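Local atomic coordinates of D-alanine--D-alanine ligase (Coxiella burnetii, PDB entry 3TQT), a protein that catalyses the ATP-dependent joining of two D-alanine molecules into D-alanyl-D-alanine, a building block of bacterial peptidoglycan. Residues E3-S8 with A35-S40; V29-A34 with P339-L344; A99-P104 with Q346-A351. All blocks are in the same frame, centred on the assembly; numbering follows the deposited sequence.

Interaction 1: E3-S8 with A35-S40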
ATOM      1  N   GLU A   3     -26.499  10.017 -19.188  1.00 35.26           N
ATOM      2  CA  GLU A   3     -26.898   8.740 -19.773  1.00 35.42           C
ATOM      3  C   GLU A   3     -25.765   7.701 -19.762  1.00 32.93           C
ATOM      4  O   GLU A   3     -26.014   6.495 -19.872  1.00 33.54           O
ATOM      5  CB  GLU A   3     -27.435   8.941 -21.192  1.00 37.72           C
ATOM      6  CG  GLU A   3     -28.613   9.888 -21.259  1.00 49.08           C
ATOM      7  CD  GLU A   3     -29.161  10.033 -22.662  1.00 59.80           C
ATOM      8  OE1 GLU A   3     -28.469   9.626 -23.620  1.00 62.07           O
ATOM      9  OE2 GLU A   3     -30.288  10.552 -22.806  1.00 65.06           O
ATOM     10  N   LYS A   4     -24.527   8.171 -19.619  1.00 28.60           N
ATOM     11  CA  LYS A   4     -23.368   7.279 -19.609  1.00 28.47           C
ATOM     12  C   LYS A   4     -22.485   7.506 -18.384  1.00 27.76           C
ATOM     13  O   LYS A   4     -22.492   8.580 -17.780  1.00 26.20           O
ATOM     14  CB  LYS A   4     -22.549   7.438 -20.892  1.00 28.66           C
ATOM     15  CG  LYS A   4     -23.345   7.158 -22.150  1.00 26.44           C
ATOM     16  CD  LYS A   4     -22.501   7.263 -23.404  1.00 29.51           C
ATOM     17  CE  LYS A   4     -23.355   7.052 -24.658  1.00 27.55           C
ATOM     18  NZ  LYS A   4     -22.477   6.916 -25.854  1.00 30.54           N
ATOM     19  N   LEU A   5     -21.741   6.477 -18.008  1.00 22.07           N
ATOM     20  CA  LEU A   5     -20.792   6.591 -16.921  1.00 20.49           C
ATOM     21  C   LEU A   5     -19.507   7.130 -17.506  1.00 24.44           C
ATOM     22  O   LEU A   5     -19.083   6.688 -18.569  1.00 26.07           O
ATOM     23  CB  LEU A   5     -20.505   5.209 -16.331  1.00 24.90           C
ATOM     24  CG  LEU A   5     -21.608   4.592 -15.485  1.00 31.05           C
ATOM     25  CD1 LEU A   5     -21.271   3.148 -15.146  1.00 32.97           C
ATOM     26  CD2 LEU A   5     -21.783   5.419 -14.224  1.00 35.00           C
ATOM     27  N   HIS A   6     -18.880   8.068 -16.810  1.00 22.26           N
ATOM     28  CA  HIS A   6     -17.585   8.588 -17.251  1.00 21.61           C
ATOM     29  C   HIS A   6     -16.471   7.702 -16.729  1.00 19.46           C
ATOM     30  O   HIS A   6     -16.326   7.530 -15.525  1.00 20.92           O
ATOM     31  CB  HIS A   6     -17.360  10.004 -16.727  1.00 26.48           C
ATOM     32  CG  HIS A   6     -18.185  11.041 -17.418  1.00 31.84           C
ATOM     33  ND1 HIS A   6     -17.758  11.690 -18.556  1.00 40.35           N
ATOM     34  CD2 HIS A   6     -19.406  11.547 -17.129  1.00 30.33           C
ATOM     35  CE1 HIS A   6     -18.682  12.552 -18.941  1.00 40.36           C
ATOM     36  NE2 HIS A   6     -19.693  12.481 -18.093  1.00 32.68           N
ATOM     37  N   ILE A   7     -15.683   7.152 -17.645  1.00 17.30           N
ATOM     38  CA  ILE A   7     -14.590   6.288 -17.282  1.00 15.90           C
ATOM     39  C   ILE A   7     -13.299   6.995 -17.678  1.00 18.21           C
ATOM     40  O   ILE A   7     -13.171   7.456 -18.815  1.00 23.38           O
ATOM     41  CB  ILE A   7     -14.688   4.954 -18.049  1.00 21.17           C
ATOM     42  CG1 ILE A   7     -16.075   4.341 -17.850  1.00 20.07           C
ATOM     43  CG2 ILE A   7     -13.581   4.000 -17.629  1.00 24.42           C
ATOM     44  CD1 ILE A   7     -16.376   3.957 -16.408  1.00 21.87           C
ATOM     45  N   SER A   8     -12.362   7.084 -16.738  1.00 18.62           N
ATOM     46  CA  SER A   8     -11.024   7.601 -17.024  1.00 19.13           C
ATOM     47  C   SER A   8     -10.011   6.461 -17.041  1.00 19.34           C
ATOM     48  O   SER A   8      -9.876   5.716 -16.071  1.00 25.22           O
ATOM     49  CB  SER A   8     -10.611   8.622 -15.969  1.00 20.50           C
ATOM     50  OG  SER A   8     -11.261   9.858 -16.197  1.00 23.04           O
ATOM     51  N   ALA A  35     -21.632   2.341 -25.801  1.00 37.33           N
ATOM     52  CA  ALA A  35     -23.005   2.632 -25.381  1.00 36.89           C
ATOM     53  C   ALA A  35     -23.077   2.990 -23.900  1.00 31.97           C
ATOM     54  O   ALA A  35     -23.959   3.736 -23.484  1.00 29.37           O
ATOM     55  CB  ALA A  35     -23.931   1.450 -25.685  1.00 31.57           C
ATOM     56  N   LYS A  36     -22.149   2.470 -23.105  1.00 26.54           N
ATOM     57  CA  LYS A  36     -22.244   2.620 -21.654  1.00 29.27           C
ATOM     58  C   LYS A  36     -21.367   3.726 -21.106  1.00 28.18           C
ATOM     59  O   LYS A  36     -21.629   4.243 -20.024  1.00 27.27           O
ATOM     60  CB  LYS A  36     -21.834   1.323 -20.957  1.00 34.01           C
ATOM     61  CG  LYS A  36     -22.046   0.116 -21.807  1.00 48.74           C
ATOM     62  CD  LYS A  36     -23.153  -0.740 -21.280  1.00 53.04           C
ATOM     63  CE  LYS A  36     -22.596  -1.878 -20.459  1.00 43.49           C
ATOM     64  NZ  LYS A  36     -23.686  -2.822 -20.140  1.00 49.33           N
ATOM     65  N   TYR A  37     -20.311   4.071 -21.837  1.00 24.65           N
ATOM     66  CA  TYR A  37     -19.249   4.878 -21.250  1.00 26.94           C
ATOM     67  C   TYR A  37     -18.854   6.065 -22.095  1.00 29.87           C
ATOM     68  O   TYR A  37     -18.777   5.969 -23.316  1.00 29.23           O
ATOM     69  CB  TYR A  37     -18.002   4.021 -21.028  1.00 22.09           C
ATOM     70  CG  TYR A  37     -18.283   2.752 -20.276  1.00 20.56           C
ATOM     71  CD1 TYR A  37     -18.766   2.796 -18.975  1.00 21.56           C
ATOM     72  CD2 TYR A  37     -18.064   1.509 -20.863  1.00 21.39           C
ATOM     73  CE1 TYR A  37     -19.027   1.644 -18.275  1.00 25.96           C
ATOM     74  CE2 TYR A  37     -18.335   0.346 -20.169  1.00 21.53           C
ATOM     75  CZ  TYR A  37     -18.811   0.422 -18.874  1.00 23.23           C
ATOM     76  OH  TYR A  37     -19.085  -0.724 -18.166  1.00 30.38           O
ATOM     77  N   LEU A  38     -18.601   7.182 -21.425  1.00 22.95           N
ATOM     78  CA  LEU A  38     -17.878   8.282 -22.037  1.00 25.72           C
ATOM     79  C   LEU A  38     -16.458   8.106 -21.543  1.00 26.84           C
ATOM     80  O   LEU A  38     -16.200   8.151 -20.342  1.00 24.37           O
ATOM     81  CB  LEU A  38     -18.423   9.631 -21.586  1.00 26.38           C
ATOM     82  CG  LEU A  38     -19.774  10.023 -22.167  1.00 31.37           C
ATOM     83  CD1 LEU A  38     -20.217  11.334 -21.546  1.00 36.86           C
ATOM     84  CD2 LEU A  38     -19.677  10.137 -23.675  1.00 29.18           C
ATOM     85  N   ILE A  39     -15.542   7.883 -22.473  1.00 20.66           N
ATOM     86  CA  ILE A  39     -14.194   7.487 -22.116  1.00 22.04           C
ATOM     87  C   ILE A  39     -13.257   8.683 -22.191  1.00 29.78           C
ATOM     88  O   ILE A  39     -13.248   9.410 -23.189  1.00 24.16           O
ATOM     89  CB  ILE A  39     -13.710   6.375 -23.066  1.00 24.01           C
ATOM     90  CG1 ILE A  39     -14.695   5.208 -23.041  1.00 24.88           C
ATOM     91  CG2 ILE A  39     -12.274   5.929 -22.726  1.00 23.01           C
ATOM     92  CD1 ILE A  39     -14.603   4.302 -24.236  1.00 29.23           C
ATOM     93  N   SER A  40     -12.507   8.902 -21.114  1.00 24.57           N
ATOM     94  CA  SER A  40     -11.421   9.877 -21.095  1.00 23.81           C
ATOM     95  C   SER A  40     -10.130   9.132 -20.818  1.00 25.54           C
ATOM     96  O   SER A  40     -10.108   8.152 -20.073  1.00 24.45           O
ATOM     97  CB  SER A  40     -11.646  10.936 -20.009  1.00 25.90           C
ATOM     98  OG  SER A  40     -12.824  11.674 -20.236  1.00 34.88           O
TER
HETATM   99  O   HOH W   1     -14.853  10.345 -19.230  1.00 22.64           O
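The phenol ring of Y37 carries K36 CB 3.6 Å above the centre of one face, while the carbonyl oxygen of L5 lies in the ring plane at an edge. I7 meets the same ring obliquely, its CG1 only 3.3 Å from Y37 CD1, a tight apolar fit; CG1 lies anti to the carbonyl carbon, beside the backbone N (chi1 -53°), which turns it onto the ring. Across the other face of the sheet the imidazole of H6 runs alongside L38, pointing the same way, with H6 CE1 3.3 Å from L38 CD1. At the imidazole edge, in plane, sits a water 3.3 Å from H6 ND1; it donates to L38 O and also bonds S40 OG, linking the two strands on the face that carries H6, L38 and S40. The extended chain of K4 lays its methylenes along the carbonyls of A35 and K36 and delivers NZ to A34 O.

Between these two layers of side chains L5-S8 pairs in parallel with Y37-S40. The rungs are L5 N to K36 O, L38 N to L5 O, I7 N to L38 O and, straightest at 175°, S40 N to I7 O (2.8 Å). This is the strand pair of a Rossmann-like beta-alpha-beta unit, connected through helix 18-31. Strand 101-104 flanks 5-12 on its other edge, and helix 340-370 packs I348 against I7 and Y37, with the Y37 hydroxyl hydrogen-bonded to D345 OD1.

Interaction 2: V29-A34 with P339-L344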
ATOM      1  N   VAL A  29      -9.571   1.111 -24.197  1.00 22.26           N
ATOM      2  CA  VAL A  29     -10.347   2.219 -24.766  1.00 23.02           C
ATOM      3  C   VAL A  29     -11.101   1.763 -26.010  1.00 27.88           C
ATOM      4  O   VAL A  29     -12.249   2.131 -26.230  1.00 24.80           O
ATOM      5  CB  VAL A  29      -9.458   3.427 -25.078  1.00 23.01           C
ATOM      6  CG1 VAL A  29     -10.161   4.392 -26.025  1.00 25.49           C
ATOM      7  CG2 VAL A  29      -9.082   4.127 -23.765  1.00 24.15           C
ATOM      8  N   ASN A  30     -10.453   0.926 -26.803  1.00 26.72           N
ATOM      9  CA  ASN A  30     -11.061   0.408 -28.019  1.00 26.03           C
ATOM     10  C   ASN A  30     -12.177  -0.590 -27.728  1.00 27.28           C
ATOM     11  O   ASN A  30     -13.069  -0.804 -28.548  1.00 29.41           O
ATOM     12  CB  ASN A  30      -9.988  -0.260 -28.884  1.00 24.31           C
ATOM     13  CG  ASN A  30     -10.484  -0.575 -30.276  1.00 38.32           C
ATOM     14  OD1 ASN A  30     -11.164   0.242 -30.891  1.00 34.66           O
ATOM     15  ND2 ASN A  30     -10.158  -1.764 -30.775  1.00 33.06           N
ATOM     16  N   THR A  31     -12.125  -1.191 -26.548  1.00 25.97           N
ATOM     17  CA  THR A  31     -13.004  -2.306 -26.225  1.00 24.61           C
ATOM     18  C   THR A  31     -14.139  -1.929 -25.271  1.00 27.52           C
ATOM     19  O   THR A  31     -15.167  -2.611 -25.230  1.00 29.72           O
ATOM     20  CB  THR A  31     -12.179  -3.492 -25.667  1.00 29.85           C
ATOM     21  OG1 THR A  31     -11.208  -3.884 -26.654  1.00 32.33           O
ATOM     22  CG2 THR A  31     -13.065  -4.671 -25.365  1.00 33.22           C
ATOM     23  N   LEU A  32     -13.966  -0.850 -24.509  1.00 25.98           N
ATOM     24  CA  LEU A  32     -15.046  -0.345 -23.650  1.00 25.95           C
ATOM     25  C   LEU A  32     -16.335  -0.069 -24.435  1.00 27.78           C
ATOM     26  O   LEU A  32     -16.322   0.601 -25.466  1.00 28.50           O
ATOM     27  CB  LEU A  32     -14.621   0.923 -22.904  1.00 22.21           C
ATOM     28  CG  LEU A  32     -13.685   0.708 -21.713  1.00 24.34           C
ATOM     29  CD1 LEU A  32     -13.073   2.026 -21.270  1.00 28.18           C
ATOM     30  CD2 LEU A  32     -14.442   0.059 -20.571  1.00 23.85           C
ATOM     31  N   ASP A  33     -17.445  -0.576 -23.912  1.00 25.27           N
ATOM     32  CA  ASP A  33     -18.734  -0.488 -24.588  1.00 25.00           C
ATOM     33  C   ASP A  33     -19.108   0.983 -24.778  1.00 27.62           C
ATOM     34  O   ASP A  33     -19.445   1.667 -23.830  1.00 26.56           O
ATOM     35  CB  ASP A  33     -19.778  -1.225 -23.750  1.00 23.60           C
ATOM     36  CG  ASP A  33     -21.129  -1.309 -24.424  1.00 31.62           C
ATOM     37  OD1 ASP A  33     -21.402  -0.492 -25.319  1.00 32.41           O
ATOM     38  OD2 ASP A  33     -21.913  -2.202 -24.044  1.00 33.85           O
ATOM     39  N   ALA A  34     -19.024   1.471 -26.007  1.00 33.57           N
ATOM     40  CA  ALA A  34     -19.300   2.878 -26.294  1.00 34.52           C
ATOM     41  C   ALA A  34     -20.722   3.305 -25.901  1.00 37.75           C
ATOM     42  O   ALA A  34     -20.985   4.489 -25.698  1.00 33.71           O
ATOM     43  CB  ALA A  34     -19.049   3.168 -27.761  1.00 35.32           C
ATOM     44  N   PRO A 339     -16.036 -12.413 -23.149  1.00 29.34           N
ATOM     45  CA  PRO A 339     -15.438 -11.453 -24.089  1.00 32.05           C
ATOM     46  C   PRO A 339     -14.894 -10.211 -23.371  1.00 34.86           C
ATOM     47  O   PRO A 339     -15.378  -9.829 -22.303  1.00 26.01           O
ATOM     48  CB  PRO A 339     -16.617 -11.070 -24.999  1.00 31.27           C
ATOM     49  CG  PRO A 339     -17.571 -12.216 -24.898  1.00 35.34           C
ATOM     50  CD  PRO A 339     -17.441 -12.709 -23.476  1.00 37.14           C
ATOM     51  N   CYS A 340     -13.897  -9.566 -23.956  1.00 28.35           N
ATOM     52  CA  CYS A 340     -13.254  -8.456 -23.260  1.00 34.46           C
ATOM     53  C   CYS A 340     -14.180  -7.291 -22.865  1.00 22.46           C
ATOM     54  O   CYS A 340     -14.034  -6.731 -21.778  1.00 26.94           O
ATOM     55  CB  CYS A 340     -12.047  -7.940 -24.039  1.00 37.21           C
ATOM     56  SG  CYS A 340     -11.040  -6.832 -23.045  1.00 31.50           S
ATOM     57  N   PRO A 341     -15.123  -6.903 -23.748  1.00 26.56           N
ATOM     58  CA  PRO A 341     -16.049  -5.834 -23.354  1.00 29.00           C
ATOM     59  C   PRO A 341     -16.775  -6.154 -22.049  1.00 27.88           C
ATOM     60  O   PRO A 341     -16.899  -5.287 -21.176  1.00 26.34           O
ATOM     61  CB  PRO A 341     -17.056  -5.810 -24.509  1.00 30.50           C
ATOM     62  CG  PRO A 341     -16.273  -6.308 -25.678  1.00 32.38           C
ATOM     63  CD  PRO A 341     -15.380  -7.374 -25.121  1.00 30.76           C
ATOM     64  N   ASN A 342     -17.260  -7.390 -21.931  1.00 27.46           N
ATOM     65  CA  ASN A 342     -17.974  -7.835 -20.742  1.00 28.44           C
ATOM     66  C   ASN A 342     -17.047  -7.868 -19.538  1.00 24.14           C
ATOM     67  O   ASN A 342     -17.447  -7.536 -18.428  1.00 25.12           O
ATOM     68  CB  ASN A 342     -18.529  -9.237 -20.948  1.00 28.44           C
ATOM     69  CG  ASN A 342     -19.455  -9.333 -22.153  1.00 35.96           C
ATOM     70  OD1 ASN A 342     -20.666  -9.237 -22.022  1.00 41.73           O
ATOM     71  ND2 ASN A 342     -18.881  -9.530 -23.324  1.00 32.27           N
ATOM     72  N   LEU A 343     -15.819  -8.316 -19.766  1.00 24.55           N
ATOM     73  CA  LEU A 343     -14.811  -8.317 -18.716  1.00 21.83           C
ATOM     74  C   LEU A 343     -14.654  -6.893 -18.186  1.00 21.72           C
ATOM     75  O   LEU A 343     -14.670  -6.663 -16.979  1.00 18.28           O
ATOM     76  CB  LEU A 343     -13.473  -8.837 -19.264  1.00 22.56           C
ATOM     77  CG  LEU A 343     -12.240  -8.648 -18.378  1.00 18.24           C
ATOM     78  CD1 LEU A 343     -12.415  -9.328 -17.001  1.00 18.06           C
ATOM     79  CD2 LEU A 343     -10.989  -9.178 -19.089  1.00 24.01           C
ATOM     80  N   LEU A 344     -14.513  -5.931 -19.095  1.00 21.41           N
ATOM     81  CA  LEU A 344     -14.322  -4.542 -18.679  1.00 22.22           C
ATOM     82  C   LEU A 344     -15.541  -4.028 -17.919  1.00 23.71           C
ATOM     83  O   LEU A 344     -15.396  -3.314 -16.927  1.00 18.18           O
ATOM     84  CB  LEU A 344     -14.028  -3.642 -19.880  1.00 21.84           C
ATOM     85  CG  LEU A 344     -12.766  -4.002 -20.666  1.00 21.09           C
ATOM     86  CD1 LEU A 344     -12.604  -3.071 -21.877  1.00 19.86           C
ATOM     87  CD2 LEU A 344     -11.548  -3.953 -19.753  1.00 23.49           C
TER
HETATM   88  O   HOH W   2     -17.252  -2.674 -21.923  1.00 22.15           O
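T31 makes the closest approach, its methyl CG2 resting 3.4 Å from P341 N and 3.6 Å from P341 CD, with C340 CB nearly as near. That methyl stands anti to the backbone N, so it reaches the first turn of helix 340-370, while the hydroxyl OG1 lies beside the backbone N and turns back to N27 O in its own helix. A beta-branched threonine thus serves both needs, an apolar tip for the neighbour and a polar arm for the helix end. L344 CD1 packs 3.8 Å from T31 CB, in van der Waals contact with the L32 backbone. L32 starts out pointing away from the partner helix, yet its CD2 returns to within 3.8 Å of L344 CB, the two leucines crossing at about a right angle. At the same junction a water bridges the two segments, accepting from D33 N at 2.9 Å and donating to P341 O at 2.7 Å.

P341 suits the first turn of a helix, where a backbone N without hydrogen costs no helical bond, and P339 holds the N-cap position before it. Outside this shell F323 packs on C340 and L344, while Y37 and I39 back L32.

The contact joins the end of helix 18-31, in the N-terminal domain, to the start of the C-terminal helix. Its direct fit depends on shape and dispersion, while the polar link runs through water.

Interaction 3: A99-P104 with Q346-A351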
ATOM      1  N   ALA A  99     -15.380  11.971 -13.619  1.00 22.06           N
ATOM      2  CA  ALA A  99     -14.950  10.586 -13.653  1.00 25.98           C
ATOM      3  C   ALA A  99     -15.808   9.819 -12.656  1.00 28.13           C
ATOM      4  O   ALA A  99     -15.851  10.152 -11.479  1.00 29.04           O
ATOM      5  CB  ALA A  99     -13.471  10.467 -13.312  1.00 21.61           C
ATOM      6  N   ASP A 100     -16.514   8.810 -13.142  1.00 22.19           N
ATOM      7  CA  ASP A 100     -17.334   7.962 -12.284  1.00 21.81           C
ATOM      8  C   ASP A 100     -16.560   6.741 -11.843  1.00 25.94           C
ATOM      9  O   ASP A 100     -16.896   6.090 -10.853  1.00 26.37           O
ATOM     10  CB  ASP A 100     -18.576   7.525 -13.043  1.00 18.91           C
ATOM     11  CG  ASP A 100     -19.476   8.684 -13.352  1.00 28.15           C
ATOM     12  OD1 ASP A 100     -19.712   9.480 -12.421  1.00 26.55           O
ATOM     13  OD2 ASP A 100     -19.920   8.809 -14.514  1.00 25.04           O
ATOM     14  N   CYS A 101     -15.525   6.421 -12.601  1.00 24.87           N
ATOM     15  CA  CYS A 101     -14.681   5.289 -12.271  1.00 24.18           C
ATOM     16  C   CYS A 101     -13.376   5.407 -13.030  1.00 23.46           C
ATOM     17  O   CYS A 101     -13.344   5.849 -14.183  1.00 21.36           O
ATOM     18  CB  CYS A 101     -15.386   3.962 -12.586  1.00 18.52           C
ATOM     19  SG  CYS A 101     -14.429   2.475 -12.148  1.00 25.41           S
ATOM     20  N   VAL A 102     -12.292   5.036 -12.365  1.00 19.21           N
ATOM     21  CA  VAL A 102     -10.970   5.143 -12.962  1.00 17.90           C
ATOM     22  C   VAL A 102     -10.433   3.753 -13.239  1.00 22.24           C
ATOM     23  O   VAL A 102     -10.606   2.840 -12.438  1.00 23.56           O
ATOM     24  CB  VAL A 102     -10.014   5.922 -12.038  1.00 15.86           C
ATOM     25  CG1 VAL A 102      -8.603   5.890 -12.577  1.00 15.63           C
ATOM     26  CG2 VAL A 102     -10.516   7.358 -11.855  1.00 23.68           C
ATOM     27  N   PHE A 103      -9.800   3.592 -14.394  1.00 20.60           N
ATOM     28  CA  PHE A 103      -9.208   2.328 -14.754  1.00 21.01           C
ATOM     29  C   PHE A 103      -7.702   2.545 -14.745  1.00 27.07           C
ATOM     30  O   PHE A 103      -7.142   3.030 -15.715  1.00 24.31           O
ATOM     31  CB  PHE A 103      -9.689   1.936 -16.153  1.00 30.54           C
ATOM     32  CG  PHE A 103      -9.831   0.456 -16.360  1.00 26.48           C
ATOM     33  CD1 PHE A 103     -11.049  -0.089 -16.738  1.00 37.14           C
ATOM     34  CD2 PHE A 103      -8.756  -0.389 -16.162  1.00 27.54           C
ATOM     35  CE1 PHE A 103     -11.176  -1.443 -16.927  1.00 25.99           C
ATOM     36  CE2 PHE A 103      -8.879  -1.743 -16.358  1.00 32.02           C
ATOM     37  CZ  PHE A 103     -10.092  -2.268 -16.740  1.00 30.01           C
ATOM     38  N   PRO A 104      -7.044   2.231 -13.617  1.00 24.58           N
ATOM     39  CA  PRO A 104      -5.608   2.452 -13.552  1.00 27.18           C
ATOM     40  C   PRO A 104      -4.957   1.423 -14.475  1.00 35.64           C
ATOM     41  O   PRO A 104      -5.178   0.218 -14.311  1.00 33.16           O
ATOM     42  CB  PRO A 104      -5.264   2.168 -12.081  1.00 22.30           C
ATOM     43  CG  PRO A 104      -6.557   1.920 -11.385  1.00 24.97           C
ATOM     44  CD  PRO A 104      -7.554   1.544 -12.421  1.00 23.88           C
ATOM     45  N   GLN A 346     -17.543  -5.764 -16.099  1.00 25.36           N
ATOM     46  CA  GLN A 346     -17.481  -6.380 -14.778  1.00 22.98           C
ATOM     47  C   GLN A 346     -16.444  -5.703 -13.884  1.00 22.40           C
ATOM     48  O   GLN A 346     -16.701  -5.436 -12.706  1.00 18.13           O
ATOM     49  CB  GLN A 346     -17.247  -7.890 -14.912  1.00 23.88           C
ATOM     50  CG  GLN A 346     -18.493  -8.559 -15.523  1.00 30.66           C
ATOM     51  CD  GLN A 346     -18.483 -10.069 -15.450  1.00 38.75           C
ATOM     52  OE1 GLN A 346     -17.790 -10.662 -14.623  1.00 40.02           O
ATOM     53  NE2 GLN A 346     -19.273 -10.704 -16.314  1.00 38.24           N
ATOM     54  N   LEU A 347     -15.285  -5.382 -14.450  1.00 18.77           N
ATOM     55  CA  LEU A 347     -14.262  -4.694 -13.665  1.00 18.91           C
ATOM     56  C   LEU A 347     -14.763  -3.330 -13.187  1.00 17.09           C
ATOM     57  O   LEU A 347     -14.533  -2.942 -12.044  1.00 19.36           O
ATOM     58  CB  LEU A 347     -12.970  -4.553 -14.466  1.00 16.63           C
ATOM     59  CG  LEU A 347     -12.224  -5.876 -14.664  1.00 19.98           C
ATOM     60  CD1 LEU A 347     -11.197  -5.731 -15.773  1.00 20.22           C
ATOM     61  CD2 LEU A 347     -11.574  -6.299 -13.352  1.00 18.37           C
ATOM     62  N   ILE A 348     -15.451  -2.606 -14.062  1.00 17.70           N
ATOM     63  CA  ILE A 348     -16.003  -1.313 -13.669  1.00 18.35           C
ATOM     64  C   ILE A 348     -17.093  -1.481 -12.602  1.00 21.94           C
ATOM     65  O   ILE A 348     -17.123  -0.748 -11.616  1.00 18.80           O
ATOM     66  CB  ILE A 348     -16.516  -0.528 -14.897  1.00 18.47           C
ATOM     67  CG1 ILE A 348     -15.325  -0.031 -15.731  1.00 20.36           C
ATOM     68  CG2 ILE A 348     -17.424   0.621 -14.480  1.00 19.33           C
ATOM     69  CD1 ILE A 348     -15.698   0.379 -17.148  1.00 25.12           C
ATOM     70  N   GLU A 349     -17.982  -2.450 -12.791  1.00 21.51           N
ATOM     71  CA  GLU A 349     -19.034  -2.693 -11.809  1.00 23.23           C
ATOM     72  C   GLU A 349     -18.456  -3.063 -10.437  1.00 24.09           C
ATOM     73  O   GLU A 349     -18.905  -2.550  -9.415  1.00 21.63           O
ATOM     74  CB  GLU A 349     -20.000  -3.777 -12.304  1.00 20.34           C
ATOM     75  CG  GLU A 349     -20.966  -3.289 -13.392  1.00 37.14           C
ATOM     76  CD  GLU A 349     -21.393  -4.400 -14.354  1.00 50.07           C
ATOM     77  OE1 GLU A 349     -21.131  -5.585 -14.063  1.00 48.20           O
ATOM     78  OE2 GLU A 349     -21.978  -4.084 -15.413  1.00 54.31           O
ATOM     79  N   LEU A 350     -17.468  -3.954 -10.433  1.00 22.21           N
ATOM     80  CA  LEU A 350     -16.784  -4.360  -9.211  1.00 21.66           C
ATOM     81  C   LEU A 350     -16.131  -3.177  -8.519  1.00 20.22           C
ATOM     82  O   LEU A 350     -16.174  -3.061  -7.302  1.00 18.83           O
ATOM     83  CB  LEU A 350     -15.705  -5.392  -9.524  1.00 20.41           C
ATOM     84  CG  LEU A 350     -16.183  -6.791  -9.925  1.00 25.82           C
ATOM     85  CD1 LEU A 350     -15.033  -7.585 -10.521  1.00 25.30           C
ATOM     86  CD2 LEU A 350     -16.761  -7.515  -8.725  1.00 22.79           C
ATOM     87  N   ALA A 351     -15.501  -2.318  -9.312  1.00 18.37           N
ATOM     88  CA  ALA A 351     -14.857  -1.114  -8.804  1.00 19.53           C
ATOM     89  C   ALA A 351     -15.869  -0.214  -8.093  1.00 19.25           C
ATOM     90  O   ALA A 351     -15.628   0.264  -6.981  1.00 18.36           O
ATOM     91  CB  ALA A 351     -14.165  -0.350  -9.966  1.00 17.10           C
TER
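Strand 101-104 and helix segment 346-351 cross at 121° with their axes 8.9 Å apart at closest approach, and the nearest alpha carbons are those of C101 and I348, 6.9 Å from each other. The spacing is bridged by side chains from both elements. C101 directs its CB toward the helix, and with SG anti to the backbone N (chi1 -178°) the sulphur extends straight into the interface, reaching A351 CB at 3.6 Å and I348 CG2 at 4.2 Å. Alanine suits the spot facing it, because a lone methyl lets the thiol come close to the helix surface. F103, two residues on, has its CB to one side of the helix, but the long aromatic side chain swings its far end inward. The tip atom CZ meets L347 CD1 at 3.8 Å, with the two side chains crossing at about a right angle, and F103 CD1 lies a looser 4.4 Å from I348 CG1. Both aliphatic groups approach the ring obliquely. L347 holds CG beside its backbone N, a torsion that carries its branch to the phenylalanine.

L347, I348 and A351 are spaced one and three residues apart, which puts them on one side of the helix. V102 points away from this helix, touching L10 and W87. I348 also reaches I7 of the adjacent strand 5-12 and L32, while L347 touches L235 of strand 228-236, so the helix is wedged between the N-terminal sheet and a sheet of the ATP-grasp part.

All five side chains in touch are buried and apolar or nearly so. The helix meets its own backbone bonding, so the surface it turns to the strand can be apolar; cohesion here therefore rests on dispersion and on exclusion of water, with shape setting the fit.

Interactions 2 and 3 are buried packing contacts that share helix 340-370, whereas interaction 1 is a sheet pairing, partly open to solvent. Strands 5-12 and 101-104 are neighbours in the same sheet, joining interactions 1 and 3: S8 O accepts from F103 N, and D100 OD2 from H6 N. The C-terminal helix joins all three: I348 CD1 touches Y37 and L32, and L344 CD2 meets F103 CZ. Interaction 2 also touches the sheet, with L32 against I39. Chemistry follows place: backbone hydrogen bonds and a water between strands, apolar packing with one bridging water at the helix ends, and purely apolar contact where helix covers sheet.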